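Local atomic coordinates of acarbose Kinase Mak1 (Uncultured bacterium, PDB entry 6WB4), a protein that phosphorylates the antidiabetic drug acarbose, probably with ATP as phosphate donor, and so probably inactivates it as a resistance enzyme of the pfkB carbohydrate kinase family. Residues His72-Ala77 against Ser306-Glu311; Arg115-Val120 against Met127-Pro132; Val201-Ala206 against Val227-Gly232. One frame throughout, in Å; residues are numbered along the deposited sequence.

Interaction 1. Residues His72-Ala77 against Ser306-Glu311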
loop_
_atom_site.group_PDB
_atom_site.type_symbol
_atom_site.label_atom_id
_atom_site.label_comp_id
_atom_site.label_asym_id
_atom_site.label_seq_id
_atom_site.Cartn_x
_atom_site.Cartn_y
_atom_site.Cartn_z
ATOM N N HIS B 72 8.300 -9.572 -24.449
ATOM C CA HIS B 72 8.687 -10.939 -24.130
ATOM C C HIS B 72 7.565 -11.912 -24.516
ATOM O O HIS B 72 7.815 -12.986 -25.070
ATOM C CB HIS B 72 9.017 -11.061 -22.649
ATOM C CG HIS B 72 9.622 -12.376 -22.275
ATOM N ND1 HIS B 72 8.864 -13.496 -22.010
ATOM C CD2 HIS B 72 10.913 -12.749 -22.109
ATOM C CE1 HIS B 72 9.660 -14.502 -21.697
ATOM N NE2 HIS B 72 10.909 -14.074 -21.746
ATOM N N ALA B 73 6.330 -11.499 -24.256
ATOM C CA ALA B 73 5.158 -12.317 -24.534
ATOM C C ALA B 73 5.056 -12.676 -26.018
ATOM O O ALA B 73 4.513 -13.721 -26.378
ATOM C CB ALA B 73 3.884 -11.587 -24.068
ATOM N N LEU B 74 5.586 -11.796 -26.862
ATOM C CA LEU B 74 5.587 -11.984 -28.310
ATOM C C LEU B 74 6.814 -12.769 -28.794
ATOM O O LEU B 74 7.119 -12.799 -29.986
ATOM C CB LEU B 74 5.524 -10.624 -29.004
ATOM C CG LEU B 74 4.151 -9.959 -28.901
ATOM C CD1 LEU B 74 4.205 -8.508 -29.317
ATOM C CD2 LEU B 74 3.179 -10.707 -29.783
ATOM N N GLY B 75 7.508 -13.408 -27.862
ATOM C CA GLY B 75 8.647 -14.233 -28.209
ATOM C C GLY B 75 9.851 -13.450 -28.692
ATOM O O GLY B 75 10.733 -13.992 -29.361
ATOM N N ARG B 76 9.907 -12.173 -28.332
ATOM C CA ARG B 76 11.096 -11.370 -28.571
ATOM C C ARG B 76 11.859 -11.181 -27.268
ATOM O O ARG B 76 11.287 -11.274 -26.192
ATOM C CB ARG B 76 10.738 -10.007 -29.162
ATOM C CG ARG B 76 10.628 -9.975 -30.667
ATOM C CD ARG B 76 9.386 -10.663 -31.235
ATOM N NE ARG B 76 9.214 -10.225 -32.623
ATOM C CZ ARG B 76 8.184 -10.522 -33.407
ATOM N NH1 ARG B 76 7.184 -11.262 -32.952
ATOM N NH2 ARG B 76 8.153 -10.051 -34.651
ATOM N N ALA B 77 13.154 -10.922 -27.367
ATOM C CA ALA B 77 13.984 -10.782 -26.183
ATOM C C ALA B 77 13.973 -9.345 -25.660
ATOM O O ALA B 77 14.546 -8.448 -26.284
ATOM C CB ALA B 77 15.420 -11.226 -26.493
ATOM N N SER B 306 -2.109 -9.784 -18.740
ATOM C CA SER B 306 -2.034 -10.705 -19.861
ATOM C C SER B 306 -1.683 -9.999 -21.162
ATOM O O SER B 306 -2.271 -8.973 -21.491
ATOM C CB SER B 306 -3.357 -11.452 -20.013
ATOM O OG SER B 306 -3.292 -12.365 -21.093
ATOM N N PHE B 307 -0.729 -10.553 -21.905
ATOM C CA PHE B 307 -0.304 -9.937 -23.161
ATOM C C PHE B 307 -0.476 -10.894 -24.328
ATOM O O PHE B 307 -0.217 -12.091 -24.211
ATOM C CB PHE B 307 1.145 -9.464 -23.060
ATOM C CG PHE B 307 1.363 -8.414 -21.996
ATOM C CD1 PHE B 307 1.549 -8.775 -20.666
ATOM C CD2 PHE B 307 1.353 -7.072 -22.323
ATOM C CE1 PHE B 307 1.730 -7.820 -19.689
ATOM C CE2 PHE B 307 1.535 -6.104 -21.345
ATOM C CZ PHE B 307 1.725 -6.480 -20.026
ATOM N N VAL B 308 -0.949 -10.362 -25.448
ATOM C CA VAL B 308 -1.189 -11.176 -26.633
ATOM C C VAL B 308 0.109 -11.863 -27.075
ATOM O O VAL B 308 1.185 -11.267 -27.006
ATOM C CB VAL B 308 -1.767 -10.323 -27.779
ATOM C CG1 VAL B 308 -0.708 -9.349 -28.329
ATOM C CG2 VAL B 308 -2.303 -11.207 -28.882
ATOM N N ASP B 309 0.015 -13.130 -27.482
ATOM C CA ASP B 309 1.182 -13.853 -27.991
ATOM C C ASP B 309 1.215 -13.791 -29.517
ATOM O O ASP B 309 0.314 -13.213 -30.120
ATOM C CB ASP B 309 1.203 -15.305 -27.485
ATOM C CG ASP B 309 0.002 -16.138 -27.950
ATOM O OD1 ASP B 309 -0.725 -15.738 -28.883
ATOM O OD2 ASP B 309 -0.202 -17.230 -27.376
ATOM N N VAL B 310 2.245 -14.378 -30.134
ATOM C CA VAL B 310 2.412 -14.327 -31.593
ATOM C C VAL B 310 1.245 -14.925 -32.371
ATOM O O VAL B 310 0.709 -14.300 -33.286
ATOM C CB VAL B 310 3.697 -15.063 -32.049
ATOM C CG1 VAL B 310 3.686 -15.277 -33.553
ATOM C CG2 VAL B 310 4.926 -14.300 -31.632
ATOM N N GLU B 311 0.881 -16.153 -32.023
ATOM C CA GLU B 311 -0.184 -16.877 -32.704
ATOM C C GLU B 311 -1.463 -16.043 -32.761
ATOM O O GLU B 311 -2.137 -15.985 -33.786
ATOM C CB GLU B 311 -0.434 -18.205 -31.987
ATOM C CG GLU B 311 -1.399 -19.155 -32.662
ATOM C CD GLU B 311 -1.736 -20.341 -31.771
ATOM O OE1 GLU B 311 -1.761 -20.165 -30.531
ATOM O OE2 GLU B 311 -1.965 -21.449 -32.302
#
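Leu74 and Ala73 carry the close-packed part of this contact against residues Phe307-Val310. Leu74 and Val308 are buried. Leu74 CD2 lies 3.5 Å from Val308 O, so its nearest neighbours are peptide atoms, with methyls of Val308 and Val310 looser beyond them. Leu74 CG is anti to the carbonyl carbon (chi1 -73°), and with CD2 it reaches over to the second segment. Ala73 CB meets Phe307 CB at 3.6 Å, while the Phe307 ring leads away and packs on Leu69 and Ser268. Here helix 65-73 ends in a Schellman motif, with Gly75 at positive phi as its C-prime residue. Helix 310-318 starts beside this helix end. Asp309 is its N-cap, and Asp309 OD1 is hydrogen-bonded to Thr312 OG1. The contact thus joins the C-terminal end of one helix to the N-terminal end of the other. Ala73, Asp309 and Val310 form the partly exposed margin. Val310 CG2 sits near Leu74 O and at the edge of the Arg76 guanidinium, 4.0 Å from Arg76 NH1. Arg76 NH1 gives a weak hydrogen bond to Leu74 O (3.3 Å), and Arg76 NH2 forms a salt bridge with Asp279 of helix 265-280.

Interaction 2. Residues Arg115-Val120 against Met127-Pro132. With AC1 (4,6-dideoxy-4-{[(1S,4R,5S,6S)-4,5,6-trihydroxy-3-(hydroxymethyl)cyclohex-2-en-1-yl]amino}-alpha-D-glucopyranose), chain D.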
loop_
_atom_site.group_PDB
_atom_site.type_symbol
_atom_site.label_atom_id
_atom_site.label_comp_id
_atom_site.label_asym_id
_atom_site.label_seq_id
_atom_site.Cartn_x
_atom_site.Cartn_y
_atom_site.Cartn_z
ATOM N N ARG B 115 7.649 3.211 -5.274
ATOM C CA ARG B 115 6.448 2.504 -4.849
ATOM C C ARG B 115 5.213 3.371 -4.989
ATOM O O ARG B 115 5.298 4.587 -5.010
ATOM C CB ARG B 115 6.601 2.021 -3.411
ATOM C CG ARG B 115 6.894 3.118 -2.398
ATOM C CD ARG B 115 7.629 2.533 -1.196
ATOM N NE ARG B 115 8.993 2.178 -1.567
ATOM C CZ ARG B 115 9.848 1.523 -0.791
ATOM N NH1 ARG B 115 9.482 1.117 0.425
ATOM N NH2 ARG B 115 11.073 1.262 -1.246
ATOM N N SER B 116 4.065 2.727 -5.134
ATOM C CA SER B 116 2.799 3.429 -5.222
ATOM C C SER B 116 1.744 2.726 -4.396
ATOM O O SER B 116 1.812 1.509 -4.191
ATOM C CB SER B 116 2.316 3.528 -6.672
ATOM O OG SER B 116 3.274 4.135 -7.512
ATOM N N VAL B 117 0.776 3.498 -3.915
ATOM C CA VAL B 117 -0.496 2.931 -3.499
ATOM C C VAL B 117 -1.500 3.319 -4.578
ATOM O O VAL B 117 -1.586 4.485 -4.966
ATOM C CB VAL B 117 -0.949 3.405 -2.099
ATOM C CG1 VAL B 117 -2.443 3.152 -1.898
ATOM C CG2 VAL B 117 -0.112 2.729 -1.003
ATOM N N ASN B 118 -2.180 2.314 -5.127
ATOM C CA ASN B 118 -3.171 2.520 -6.177
ATOM C C ASN B 118 -4.567 2.239 -5.675
ATOM O O ASN B 118 -4.863 1.130 -5.230
ATOM C CB ASN B 118 -2.900 1.630 -7.390
ATOM C CG ASN B 118 -1.551 1.881 -8.014
ATOM O OD1 ASN B 118 -0.947 0.977 -8.586
ATOM N ND2 ASN B 118 -1.068 3.107 -7.909
ATOM N N LEU B 119 -5.428 3.242 -5.743
ATOM C CA LEU B 119 -6.819 3.062 -5.370
ATOM C C LEU B 119 -7.653 2.773 -6.608
ATOM O O LEU B 119 -7.717 3.589 -7.527
ATOM C CB LEU B 119 -7.336 4.296 -4.638
ATOM C CG LEU B 119 -6.472 4.690 -3.437
ATOM C CD1 LEU B 119 -7.045 5.918 -2.732
ATOM C CD2 LEU B 119 -6.343 3.511 -2.474
ATOM N N VAL B 120 -8.254 1.587 -6.647
ATOM C CA VAL B 120 -9.070 1.185 -7.785
ATOM C C VAL B 120 -10.467 0.746 -7.329
ATOM O O VAL B 120 -10.643 0.266 -6.206
ATOM C CB VAL B 120 -8.395 0.044 -8.585
ATOM C CG1 VAL B 120 -6.990 0.448 -9.001
ATOM C CG2 VAL B 120 -8.354 -1.247 -7.777
HETATM N N MSE B 127 -6.828 5.452 -9.107
HETATM C CA MSE B 127 -6.097 6.604 -8.599
HETATM C C MSE B 127 -4.788 6.202 -7.950
HETATM O O MSE B 127 -4.767 5.448 -6.975
HETATM C CB MSE B 127 -6.914 7.391 -7.592
HETATM C CG MSE B 127 -6.071 8.493 -6.978
HETATM SE SE MSE B 127 -7.036 9.839 -5.986
HETATM C CE MSE B 127 -5.624 11.181 -5.916
ATOM N N SER B 128 -3.697 6.739 -8.483
ATOM C CA SER B 128 -2.367 6.320 -8.084
ATOM C C SER B 128 -1.671 7.356 -7.203
ATOM O O SER B 128 -1.520 8.517 -7.583
ATOM C CB SER B 128 -1.520 6.026 -9.326
ATOM O OG SER B 128 -0.157 5.828 -8.988
ATOM N N LEU B 129 -1.264 6.927 -6.015
ATOM C CA LEU B 129 -0.471 7.769 -5.133
ATOM C C LEU B 129 0.987 7.327 -5.247
ATOM O O LEU B 129 1.394 6.334 -4.644
ATOM C CB LEU B 129 -0.974 7.655 -3.703
ATOM C CG LEU B 129 -2.488 7.859 -3.609
ATOM C CD1 LEU B 129 -2.997 7.437 -2.245
ATOM C CD2 LEU B 129 -2.840 9.315 -3.892
ATOM N N TYR B 130 1.760 8.075 -6.029
ATOM C CA TYR B 130 3.089 7.653 -6.457
ATOM C C TYR B 130 4.221 8.200 -5.579
ATOM O O TYR B 130 4.345 9.407 -5.398
ATOM C CB TYR B 130 3.270 8.080 -7.922
ATOM C CG TYR B 130 4.572 7.699 -8.590
ATOM C CD1 TYR B 130 4.912 6.366 -8.802
ATOM C CD2 TYR B 130 5.443 8.677 -9.055
ATOM C CE1 TYR B 130 6.098 6.023 -9.430
ATOM C CE2 TYR B 130 6.627 8.343 -9.685
ATOM C CZ TYR B 130 6.951 7.019 -9.871
ATOM O OH TYR B 130 8.135 6.697 -10.500
ATOM N N ASP B 131 5.065 7.307 -5.068
ATOM C CA ASP B 131 6.250 7.697 -4.300
ATOM C C ASP B 131 7.516 7.327 -5.070
ATOM O O ASP B 131 7.954 6.180 -5.038
ATOM C CB ASP B 131 6.245 7.032 -2.911
ATOM C CG ASP B 131 7.532 7.275 -2.122
ATOM O OD1 ASP B 131 8.278 8.236 -2.416
ATOM O OD2 ASP B 131 7.805 6.488 -1.188
ATOM N N PRO B 132 8.094 8.305 -5.780
ATOM C CA PRO B 132 9.299 8.147 -6.605
ATOM C C PRO B 132 10.585 7.888 -5.805
ATOM O O PRO B 132 11.535 7.339 -6.368
ATOM C CB PRO B 132 9.384 9.482 -7.359
ATOM C CG PRO B 132 8.587 10.434 -6.552
ATOM C CD PRO B 132 7.485 9.634 -5.949
HETATM C C1 AC1 D . 4.458 10.996 -16.118
HETATM O O2 AC1 D . 2.439 12.320 -15.887
HETATM C C2 AC1 D . 2.938 11.002 -16.155
HETATM C C4A AC1 D . -0.328 5.165 -13.720
HETATM C C3 AC1 D . 2.338 10.008 -15.167
HETATM O O3 AC1 D . 0.949 9.853 -15.492
HETATM C C4 AC1 D . 3.027 8.639 -15.204
HETATM N N4A AC1 D . 2.777 7.941 -13.950
HETATM C C5 AC1 D . 4.539 8.700 -15.439
HETATM O O5 AC1 D . 4.902 9.674 -16.415
HETATM C C6 AC1 D . 5.068 7.361 -15.937
HETATM C C1B AC1 D . 1.470 7.359 -13.692
HETATM C C2B AC1 D . 1.535 6.312 -12.569
HETATM O O2B AC1 D . 2.882 6.169 -12.095
HETATM C C3B AC1 D . 0.985 4.949 -12.986
HETATM O O3B AC1 D . 0.808 4.101 -11.840
HETATM O O4 AC1 D . -1.029 3.936 -13.932
HETATM C C5B AC1 D . 0.094 5.761 -15.017
HETATM C C7B AC1 D . 0.890 6.826 -14.986
HETATM C C6B AC1 D . -0.313 5.173 -16.343
HETATM O O6B AC1 D . 0.852 5.092 -17.179
#
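Ser116 and Tyr130 face each other as a non-hydrogen-bonded pair of an antiparallel beta hairpin. Tyr130 can be followed outward. Tyr130 CB is 4.0 Å from Ser116 OG. CG is anti to the backbone N (chi1 -178°), which sets the ring beside the sugar, and CG lies near both Ser116 OG and AC1 O2B. At Tyr130 CD1 the ring edge meets Ser116 OG, in the ring plane, at 3.1 Å. O2B of the acarviosine unit AC1 lies over one face, offset toward the rim, 3.9 Å from Tyr130 CD1. Pro132 N lies over the opposite face. CE1 is farther from both Ser116 OG and O2B. On the same face of the sheet, Ser128 OG and AC1 O3B share a weak hydrogen bond (3.5 Å). Both residues belong to the glycan pocket, where Arg126, His62 and Asp183 also bond AC1.

Three hydrogen-bonded pairs hold the strands: Arg115 with Asp131, Val117 with Leu129, and Leu119 with Met127, a selenomethionine. Their side chains take the other face. Arg115 and Asp131 lie side by side there, but Arg115 NE is 4.5 Å from Asp131 OD2, which is no salt bridge. Arg115 NE bonds Thr113 O and NH2 forms a salt bridge with Asp87; Asp131 has one with Arg133. Leu119 CD1 and Leu129 CD1 touch loosely at 4.4 Å.

Strand 115-120 also bonds to strand 34-39. Beyond strand 126-131, Ser128-Tyr130 pair in parallel with a strand of the second subunit, so the sheet runs on across the dimer interface.

Interaction 3. Residues Val201-Ala206 against Val227-Gly232. With ATP (adenosine-5'-triphosphate), chain H.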
loop_
_atom_site.group_PDB
_atom_site.type_symbol
_atom_site.label_atom_id
_atom_site.label_comp_id
_atom_site.label_asym_id
_atom_site.label_seq_id
_atom_site.Cartn_x
_atom_site.Cartn_y
_atom_site.Cartn_z
ATOM N N VAL B 201 7.787 8.233 -31.225
ATOM C CA VAL B 201 7.199 8.903 -30.073
ATOM C C VAL B 201 5.756 8.469 -29.852
ATOM O O VAL B 201 4.951 8.466 -30.783
ATOM C CB VAL B 201 7.245 10.442 -30.234
ATOM C CG1 VAL B 201 6.550 11.151 -29.060
ATOM C CG2 VAL B 201 8.687 10.925 -30.421
ATOM N N PHE B 202 5.445 8.081 -28.618
ATOM C CA PHE B 202 4.082 7.729 -28.236
ATOM C C PHE B 202 3.601 8.733 -27.197
ATOM O O PHE B 202 4.353 9.111 -26.296
ATOM C CB PHE B 202 3.997 6.300 -27.680
ATOM C CG PHE B 202 4.440 5.233 -28.652
ATOM C CD1 PHE B 202 5.781 4.896 -28.772
ATOM C CD2 PHE B 202 3.516 4.574 -29.455
ATOM C CE1 PHE B 202 6.188 3.912 -29.672
ATOM C CE2 PHE B 202 3.919 3.589 -30.355
ATOM C CZ PHE B 202 5.252 3.258 -30.462
ATOM N N VAL B 203 2.353 9.165 -27.314
ATOM C CA VAL B 203 1.807 10.105 -26.345
ATOM C C VAL B 203 0.299 9.919 -26.193
ATOM O O VAL B 203 -0.390 9.534 -27.141
ATOM C CB VAL B 203 2.123 11.566 -26.744
ATOM C CG1 VAL B 203 1.513 11.890 -28.103
ATOM C CG2 VAL B 203 1.645 12.549 -25.662
ATOM N N SER B 204 -0.191 10.161 -24.981
ATOM C CA SER B 204 -1.614 10.105 -24.679
ATOM C C SER B 204 -2.324 11.342 -25.185
ATOM O O SER B 204 -1.741 12.427 -25.213
ATOM C CB SER B 204 -1.839 9.963 -23.175
ATOM O OG SER B 204 -3.223 9.961 -22.871
ATOM N N ALA B 205 -3.572 11.181 -25.611
ATOM C CA ALA B 205 -4.383 12.330 -26.016
ATOM C C ALA B 205 -4.940 13.077 -24.808
ATOM O O ALA B 205 -5.268 14.258 -24.898
ATOM C CB ALA B 205 -5.513 11.890 -26.921
ATOM N N ALA B 206 -5.023 12.371 -23.682
ATOM C CA ALA B 206 -5.751 12.811 -22.489
ATOM C C ALA B 206 -5.541 14.268 -22.072
ATOM O O ALA B 206 -6.495 14.944 -21.685
ATOM C CB ALA B 206 -5.396 11.894 -21.320
ATOM N N VAL B 227 4.605 10.208 -34.960
ATOM C CA VAL B 227 4.078 10.403 -33.616
ATOM C C VAL B 227 2.775 9.638 -33.469
ATOM O O VAL B 227 1.836 9.838 -34.237
ATOM C CB VAL B 227 3.831 11.892 -33.290
ATOM C CG1 VAL B 227 3.128 12.028 -31.947
ATOM C CG2 VAL B 227 5.139 12.668 -33.280
ATOM N N VAL B 228 2.727 8.744 -32.496
ATOM C CA VAL B 228 1.517 7.982 -32.253
ATOM C C VAL B 228 0.733 8.540 -31.078
ATOM O O VAL B 228 1.199 8.511 -29.934
ATOM C CB VAL B 228 1.829 6.506 -31.986
ATOM C CG1 VAL B 228 0.535 5.731 -31.758
ATOM C CG2 VAL B 228 2.621 5.920 -33.150
ATOM N N VAL B 229 -0.462 9.046 -31.368
ATOM C CA VAL B 229 -1.343 9.551 -30.328
ATOM C C VAL B 229 -2.385 8.509 -30.002
ATOM O O VAL B 229 -3.149 8.090 -30.867
ATOM C CB VAL B 229 -2.035 10.860 -30.741
ATOM C CG1 VAL B 229 -2.858 11.401 -29.585
ATOM C CG2 VAL B 229 -0.993 11.887 -31.185
HETATM N N MSE B 230 -2.405 8.084 -28.749
HETATM C CA MSE B 230 -3.369 7.091 -28.307
HETATM C C MSE B 230 -4.560 7.767 -27.636
HETATM O O MSE B 230 -4.397 8.736 -26.888
HETATM C CB MSE B 230 -2.687 6.087 -27.381
HETATM C CG MSE B 230 -1.799 5.110 -28.153
HETATM SE SE MSE B 230 -0.317 4.378 -27.134
HETATM C CE MSE B 230 0.478 6.059 -26.559
ATOM N N ALA B 231 -5.759 7.269 -27.929
ATOM C CA ALA B 231 -6.985 7.941 -27.510
ATOM C C ALA B 231 -8.003 6.984 -26.898
ATOM O O ALA B 231 -9.170 7.334 -26.728
ATOM C CB ALA B 231 -7.597 8.664 -28.681
ATOM N N GLY B 232 -7.552 5.780 -26.573
ATOM C CA GLY B 232 -8.384 4.800 -25.902
ATOM C C GLY B 232 -9.663 4.460 -26.638
ATOM O O GLY B 232 -9.648 3.702 -27.610
HETATM P PG ATP H . -1.324 4.392 -19.658
HETATM O O1G ATP H . -2.442 3.998 -18.720
HETATM O O2G ATP H . -0.887 5.835 -19.549
HETATM O O3G ATP H . -0.189 3.399 -19.723
HETATM P PB ATP H . -3.142 5.341 -21.587
HETATM O O1B ATP H . -4.236 5.356 -20.544
HETATM O O2B ATP H . -2.483 6.633 -22.015
HETATM O O3B ATP H . -1.996 4.307 -21.118
HETATM P PA ATP H . -5.039 5.087 -23.655
HETATM O O1A ATP H . -4.768 6.436 -24.280
HETATM O O2A ATP H . -6.212 4.923 -22.716
HETATM O O3A ATP H . -3.701 4.600 -22.901
HETATM O "O5'" ATP H . -5.163 3.984 -24.829
HETATM C "C5'" ATP H . -3.987 3.461 -25.453
HETATM C "C4'" ATP H . -4.315 2.534 -26.626
HETATM O "O4'" ATP H . -4.871 1.297 -26.166
HETATM C "C3'" ATP H . -5.315 3.138 -27.601
HETATM O "O3'" ATP H . -4.656 3.665 -28.753
HETATM C "C2'" ATP H . -6.222 1.992 -27.999
HETATM O "O2'" ATP H . -5.863 1.478 -29.287
HETATM C "C1'" ATP H . -6.026 0.934 -26.927
HETATM N N9 ATP H . -7.219 1.054 -26.060
HETATM C C8 ATP H . -7.262 1.675 -24.864
HETATM N N7 ATP H . -8.508 1.630 -24.329
HETATM C C5 ATP H . -9.289 0.970 -25.205
HETATM C C6 ATP H . -10.709 0.567 -25.262
HETATM N N6 ATP H . -11.554 0.872 -24.251
HETATM N N1 ATP H . -11.126 -0.111 -26.355
HETATM C C2 ATP H . -10.287 -0.420 -27.364
HETATM N N3 ATP H . -8.986 -0.088 -27.380
HETATM C C4 ATP H . -8.438 0.594 -26.346
#
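Strands 200-204 and 226-230 are the two parallel strands of a beta-alpha-beta unit linked by helix 211-221, and their C-terminal ends reach the ATP site. Four backbone hydrogen bonds alternate along them: Val228 N to Val201 O, Val203 N to Val228 O, Met230 N to Val203 O (3.0 Å) and Ala205 N to Met230 O. On one face Phe202 and Val228 lie side by side. Phe202 CD2 touches Val228 CB at 3.6 Å. Met230, a selenomethionine, is bent at chi3 (-54°), which brings its CE to the edge of the Phe202 ring, 3.7 Å from Phe202 CB. Helix 265-280 covers this face, and its Phe273 meets Phe202 edge-to-face. The two strands are neighbours inside the large mixed sheet of the pfkB kinase fold. On the other face Val203 CG1 packs against Val229 CG2 at 4.0 Å. Helix 211-221 covers Val227 and Val229 there. Just past the strand end, Ala205 CB packs on Val229 CG1 at 3.8 Å. Ser204 OG accepts from Ala206 N in an ST turn and lies 3.5 Å from ATP O2B. Met230 CG approaches ATP O3' at 3.3 Å. Ala231 and Gly232 form a classic beta bulge opposite Gly235, whose carbonyl oxygen is hydrogen-bonded to ATP.

In the fold
Interactions 2 and 3 are buried strand pairs, while interaction 1 is a partly buried meeting of two helix ends. The strand pairs rely on backbone hydrogen bonds, antiparallel in interaction 2 and parallel in interaction 3. Interaction 1 has only apolar and van der Waals contacts between its segments. Each strand pair belongs to a different sheet: interaction 2 to the small sheet at the dimer interface, interaction 3 to the large central one. One lines the glycan pocket, the other the ATP site. The centres of interactions 2 and 3 are about 22 Å apart. Helix 265-280 links interactions 1 and 3, since it packs on Leu74 and Phe307 as well as on Phe202 and Val228.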